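Local coordinates for protein delta toxin (Clostridium perfringens, PDB 2YGT) that probably damages host cell membranes as a haemolytic beta-pore-forming toxin, at residues V192-Y203 with Y255-R266. Numbering follows the deposited sequence.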
loop_
_atom_site.group_PDB
_atom_site.type_symbol
_atom_site.label_atom_id
_atom_site.label_comp_id
_atom_site.label_asym_id
_atom_site.label_seq_id
_atom_site.Cartn_x
_atom_site.Cartn_y
_atom_site.Cartn_z
ATOM N N VAL A 192 13.112 24.915 -23.626
ATOM C CA VAL A 192 12.194 25.010 -24.754
ATOM C C VAL A 192 10.876 24.280 -24.485
ATOM O O VAL A 192 9.798 24.872 -24.570
ATOM C CB VAL A 192 12.827 24.453 -26.047
ATOM C CG1 VAL A 192 11.835 24.532 -27.202
ATOM C CG2 VAL A 192 14.111 25.205 -26.374
ATOM N N TYR A 193 10.966 22.996 -24.149
ATOM C CA TYR A 193 9.781 22.147 -24.054
ATOM C C TYR A 193 9.217 22.013 -22.638
ATOM O O TYR A 193 8.222 21.319 -22.425
ATOM C CB TYR A 193 10.084 20.767 -24.641
ATOM C CG TYR A 193 10.638 20.833 -26.045
ATOM C CD1 TYR A 193 9.826 21.185 -27.116
ATOM C CD2 TYR A 193 11.976 20.564 -26.299
ATOM C CE1 TYR A 193 10.325 21.254 -28.401
ATOM C CE2 TYR A 193 12.485 20.631 -27.581
ATOM C CZ TYR A 193 11.658 20.976 -28.627
ATOM O OH TYR A 193 12.167 21.042 -29.903
ATOM N N GLY A 194 9.850 22.682 -21.679
ATOM C CA GLY A 194 9.420 22.614 -20.295
ATOM C C GLY A 194 9.610 21.223 -19.721
ATOM O O GLY A 194 10.631 20.583 -19.961
ATOM N N ASN A 195 8.627 20.756 -18.958
ATOM C CA ASN A 195 8.652 19.410 -18.395
ATOM C C ASN A 195 7.926 18.447 -19.326
ATOM O O ASN A 195 6.723 18.583 -19.547
ATOM C CB ASN A 195 8.008 19.400 -17.004
ATOM C CG ASN A 195 7.995 18.016 -16.370
ATOM O OD1 ASN A 195 7.697 17.020 -17.029
ATOM N ND2 ASN A 195 8.310 17.952 -15.080
ATOM N N GLN A 196 8.655 17.469 -19.859
ATOM C CA GLN A 196 8.128 16.606 -20.914
ATOM C C GLN A 196 7.760 15.201 -20.440
ATOM O O GLN A 196 7.640 14.280 -21.252
ATOM C CB GLN A 196 9.143 16.490 -22.056
ATOM C CG GLN A 196 9.805 17.795 -22.461
ATOM C CD GLN A 196 11.084 17.571 -23.249
ATOM O OE1 GLN A 196 11.053 17.124 -24.397
ATOM N NE2 GLN A 196 12.218 17.879 -22.631
ATOM N N MET A 197 7.565 15.032 -19.137
ATOM C CA MET A 197 7.360 13.697 -18.582
ATOM C C MET A 197 6.183 12.933 -19.200
ATOM O O MET A 197 6.286 11.729 -19.436
ATOM C CB MET A 197 7.278 13.727 -17.047
ATOM C CG MET A 197 6.085 14.461 -16.471
ATOM S SD MET A 197 6.267 14.700 -14.686
ATOM C CE MET A 197 6.635 13.034 -14.160
ATOM N N PHE A 198 5.077 13.621 -19.473
ATOM C CA PHE A 198 3.911 12.960 -20.063
ATOM C C PHE A 198 3.549 13.513 -21.442
ATOM O O PHE A 198 2.423 13.357 -21.915
ATOM C CB PHE A 198 2.705 13.026 -19.120
ATOM C CG PHE A 198 2.939 12.362 -17.793
ATOM C CD1 PHE A 198 3.399 11.057 -17.728
ATOM C CD2 PHE A 198 2.702 13.043 -16.608
ATOM C CE1 PHE A 198 3.623 10.443 -16.509
ATOM C CE2 PHE A 198 2.919 12.434 -15.386
ATOM C CZ PHE A 198 3.383 11.131 -15.338
ATOM N N MET A 199 4.522 14.150 -22.082
ATOM C CA MET A 199 4.341 14.718 -23.414
ATOM C C MET A 199 4.648 13.685 -24.509
ATOM O O MET A 199 5.771 13.193 -24.616
ATOM C CB MET A 199 5.224 15.961 -23.566
ATOM C CG MET A 199 4.997 16.757 -24.836
ATOM S SD MET A 199 6.281 18.007 -25.080
ATOM C CE MET A 199 6.092 18.976 -23.589
ATOM N N ARG A 200 3.643 13.354 -25.315
ATOM C CA ARG A 200 3.805 12.340 -26.355
ATOM C C ARG A 200 4.721 12.813 -27.482
ATOM O O ARG A 200 5.491 12.029 -28.038
ATOM C CB ARG A 200 2.448 11.924 -26.926
ATOM C CG ARG A 200 2.527 10.778 -27.919
ATOM C CD ARG A 200 1.144 10.291 -28.317
ATOM N NE ARG A 200 1.160 8.880 -28.694
ATOM C CZ ARG A 200 1.226 8.434 -29.945
ATOM N NH1 ARG A 200 1.278 9.290 -30.959
ATOM N NH2 ARG A 200 1.235 7.130 -30.185
ATOM N N SER A 201 4.630 14.094 -27.819
ATOM C CA SER A 201 5.458 14.657 -28.874
ATOM C C SER A 201 5.581 16.163 -28.706
ATOM O O SER A 201 4.801 16.784 -27.984
ATOM C CB SER A 201 4.886 14.328 -30.253
ATOM O OG SER A 201 3.812 15.192 -30.582
ATOM N N ARG A 202 6.562 16.744 -29.385
ATOM C CA ARG A 202 6.849 18.167 -29.259
ATOM C C ARG A 202 6.170 18.998 -30.343
ATOM O O ARG A 202 6.042 20.213 -30.207
ATOM C CB ARG A 202 8.360 18.395 -29.308
ATOM C CG ARG A 202 9.134 17.551 -28.309
ATOM C CD ARG A 202 10.604 17.449 -28.687
ATOM N NE ARG A 202 11.407 16.886 -27.606
ATOM C CZ ARG A 202 12.727 16.737 -27.657
ATOM N NH1 ARG A 202 13.393 17.110 -28.741
ATOM N NH2 ARG A 202 13.382 16.219 -26.627
ATOM N N TYR A 203 5.729 18.343 -31.413
ATOM C CA TYR A 203 5.217 19.066 -32.572
ATOM C C TYR A 203 3.936 18.484 -33.173
ATOM O O TYR A 203 3.497 18.922 -34.234
ATOM C CB TYR A 203 6.305 19.162 -33.646
ATOM C CG TYR A 203 7.530 19.915 -33.185
ATOM C CD1 TYR A 203 7.527 21.302 -33.122
ATOM C CD2 TYR A 203 8.679 19.241 -32.794
ATOM C CE1 TYR A 203 8.637 22.001 -32.691
ATOM C CE2 TYR A 203 9.798 19.931 -32.361
ATOM C CZ TYR A 203 9.771 21.310 -32.313
ATOM O OH TYR A 203 10.878 22.005 -31.883
ATOM N N TYR A 255 -0.889 18.100 -14.975
ATOM C CA TYR A 255 0.158 18.245 -15.975
ATOM C C TYR A 255 -0.399 18.979 -17.191
ATOM O O TYR A 255 -1.233 18.446 -17.923
ATOM C CB TYR A 255 0.713 16.875 -16.375
ATOM C CG TYR A 255 1.785 16.931 -17.444
ATOM C CD1 TYR A 255 3.084 17.312 -17.133
ATOM C CD2 TYR A 255 1.494 16.607 -18.764
ATOM C CE1 TYR A 255 4.064 17.371 -18.110
ATOM C CE2 TYR A 255 2.464 16.658 -19.745
ATOM C CZ TYR A 255 3.746 17.041 -19.414
ATOM O OH TYR A 255 4.712 17.092 -20.388
ATOM N N HIS A 256 0.054 20.213 -17.386
ATOM C CA HIS A 256 -0.411 21.048 -18.488
ATOM C C HIS A 256 0.539 20.985 -19.675
ATOM O O HIS A 256 1.756 21.063 -19.507
ATOM C CB HIS A 256 -0.517 22.508 -18.041
ATOM C CG HIS A 256 -1.621 22.772 -17.063
ATOM N ND1 HIS A 256 -2.611 23.701 -17.294
ATOM C CD2 HIS A 256 -1.886 22.231 -15.851
ATOM C CE1 HIS A 256 -3.442 23.720 -16.266
ATOM N NE2 HIS A 256 -3.024 22.837 -15.377
ATOM N N ILE A 257 -0.019 20.843 -20.872
ATOM C CA ILE A 257 0.734 21.125 -22.089
ATOM C C ILE A 257 0.133 22.340 -22.790
ATOM O O ILE A 257 -1.085 22.444 -22.940
ATOM C CB ILE A 257 0.793 19.917 -23.056
ATOM C CG1 ILE A 257 -0.616 19.444 -23.422
ATOM C CG2 ILE A 257 1.610 18.790 -22.447
ATOM C CD1 ILE A 257 -0.637 18.382 -24.500
ATOM N N ALA A 258 0.993 23.267 -23.194
ATOM C CA ALA A 258 0.553 24.488 -23.854
ATOM C C ALA A 258 1.374 24.722 -25.112
ATOM O O ALA A 258 2.600 24.621 -25.091
ATOM C CB ALA A 258 0.674 25.676 -22.912
ATOM N N TRP A 259 0.691 25.032 -26.207
ATOM C CA TRP A 259 1.351 25.210 -27.492
ATOM C C TRP A 259 1.736 26.664 -27.749
ATOM O O TRP A 259 0.885 27.549 -27.764
ATOM C CB TRP A 259 0.460 24.704 -28.628
ATOM C CG TRP A 259 1.079 24.865 -29.981
ATOM C CD1 TRP A 259 0.971 25.944 -30.808
ATOM C CD2 TRP A 259 1.910 23.916 -30.668
ATOM N NE1 TRP A 259 1.678 25.726 -31.965
ATOM C CE2 TRP A 259 2.263 24.490 -31.904
ATOM C CE3 TRP A 259 2.383 22.636 -30.355
ATOM C CZ2 TRP A 259 3.071 23.830 -32.831
ATOM C CZ3 TRP A 259 3.187 21.982 -31.278
ATOM C CH2 TRP A 259 3.522 22.581 -32.501
ATOM N N ASP A 260 3.028 26.898 -27.947
ATOM C CA ASP A 260 3.519 28.191 -28.400
ATOM C C ASP A 260 3.811 28.060 -29.888
ATOM O O ASP A 260 2.973 28.390 -30.725
ATOM C CB ASP A 260 4.779 28.591 -27.633
ATOM C CG ASP A 260 5.150 30.047 -27.836
ATOM O OD1 ASP A 260 4.397 30.763 -28.531
ATOM O OD2 ASP A 260 6.195 30.475 -27.301
ATOM N N THR A 261 5.005 27.576 -30.210
ATOM C CA THR A 261 5.305 27.099 -31.557
ATOM C C THR A 261 5.786 25.656 -31.428
ATOM O O THR A 261 6.389 25.084 -32.336
ATOM C CB THR A 261 6.358 27.974 -32.261
ATOM O OG1 THR A 261 7.535 28.057 -31.449
ATOM C CG2 THR A 261 5.806 29.372 -32.487
ATOM N N GLU A 262 5.501 25.088 -30.264
ATOM C CA GLU A 262 5.790 23.700 -29.945
ATOM C C GLU A 262 5.075 23.431 -28.634
ATOM O O GLU A 262 4.622 24.366 -27.973
ATOM C CB GLU A 262 7.291 23.472 -29.770
ATOM C CG GLU A 262 7.882 24.166 -28.552
ATOM C CD GLU A 262 8.125 25.644 -28.789
ATOM O OE1 GLU A 262 8.957 25.975 -29.660
ATOM O OE2 GLU A 262 7.489 26.472 -28.103
ATOM N N TRP A 263 4.961 22.165 -28.252
ATOM C CA TRP A 263 4.362 21.848 -26.964
ATOM C C TRP A 263 5.350 22.126 -25.838
ATOM O O TRP A 263 6.516 21.742 -25.911
ATOM C CB TRP A 263 3.880 20.395 -26.915
ATOM C CG TRP A 263 2.628 20.154 -27.703
ATOM C CD1 TRP A 263 2.500 19.387 -28.824
ATOM C CD2 TRP A 263 1.327 20.693 -27.436
ATOM N NE1 TRP A 263 1.199 19.408 -29.268
ATOM C CE2 TRP A 263 0.459 20.204 -28.433
ATOM C CE3 TRP A 263 0.810 21.537 -26.449
ATOM C CZ2 TRP A 263 -0.896 20.534 -28.473
ATOM C CZ3 TRP A 263 -0.532 21.861 -26.490
ATOM C CH2 TRP A 263 -1.368 21.363 -27.494
ATOM N N GLN A 264 4.875 22.818 -24.811
ATOM C CA GLN A 264 5.644 23.025 -23.594
ATOM C C GLN A 264 4.867 22.420 -22.430
ATOM O O GLN A 264 3.658 22.624 -22.314
ATOM C CB GLN A 264 5.893 24.514 -23.362
ATOM C CG GLN A 264 6.707 24.816 -22.118
ATOM C CD GLN A 264 6.741 26.294 -21.785
ATOM O OE1 GLN A 264 6.547 27.145 -22.654
ATOM N NE2 GLN A 264 6.989 26.609 -20.519
ATOM N N GLY A 265 5.558 21.668 -21.578
ATOM C CA GLY A 265 4.904 20.963 -20.491
ATOM C C GLY A 265 5.181 21.555 -19.124
ATOM O O GLY A 265 6.266 22.077 -18.873
ATOM N N ARG A 266 4.193 21.478 -18.239
ATOM C CA ARG A 266 4.373 21.926 -16.863
ATOM C C ARG A 266 3.425 21.227 -15.893
ATOM O O ARG A 266 2.237 21.073 -16.169
ATOM C CB ARG A 266 4.208 23.440 -16.752
ATOM C CG ARG A 266 4.318 23.940 -15.328
ATOM C CD ARG A 266 4.713 25.396 -15.279
ATOM N NE ARG A 266 5.354 25.723 -14.011
ATOM C CZ ARG A 266 6.005 26.856 -13.779
ATOM N NH1 ARG A 266 6.101 27.773 -14.733
ATOM N NH2 ARG A 266 6.563 27.070 -12.596
HETATM O O HOH W 1 10.686 24.718 -31.427
#
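Tyr-255 reaches into the loop 192-203 with its CG anti to the backbone N (chi1 178°), which carries its hydroxyl to the backbone of Asn-195. Tyr-255 OH donates to Asn-195 O over 2.6 Å, in the carbonyl plane and on a lone pair. Phe-198 holds the same ring from one face: its CB lies 4.0 Å from the Tyr-255 ring centroid, and its own ring turns an edge to that face with the planes at 85°, a T-shaped pair. Asn-195 OD1 accepts from Met-197 N at 2.9 Å, an Asx turn that overlaps the type I turn 196-199. The loop lies across the end of the antiparallel hairpin of strands 241-259 and 263-282, in a beta-pore-forming toxin whose sequence here belongs to the leukocidin/haemolysin family. A single beta bridge, Gly-194 with Gly-265, joins the loop to strand 263-282: Gly-265 N donates to Tyr-193 O (2.8 Å) and Asn-195 N to Gly-265 O (2.7 Å). Beside it, the bent end of Met-199 brings CE to 3.4 Å from Gly-265 N, while SD meets Trp-263 CB. Toward the hairpin turn, Trp-263 N donates almost straight to Arg-202 O (171°), Tyr-203 CE1 packs 3.5 Å from Glu-262 CB, and one water links Tyr-203 OH to Glu-262 OE1.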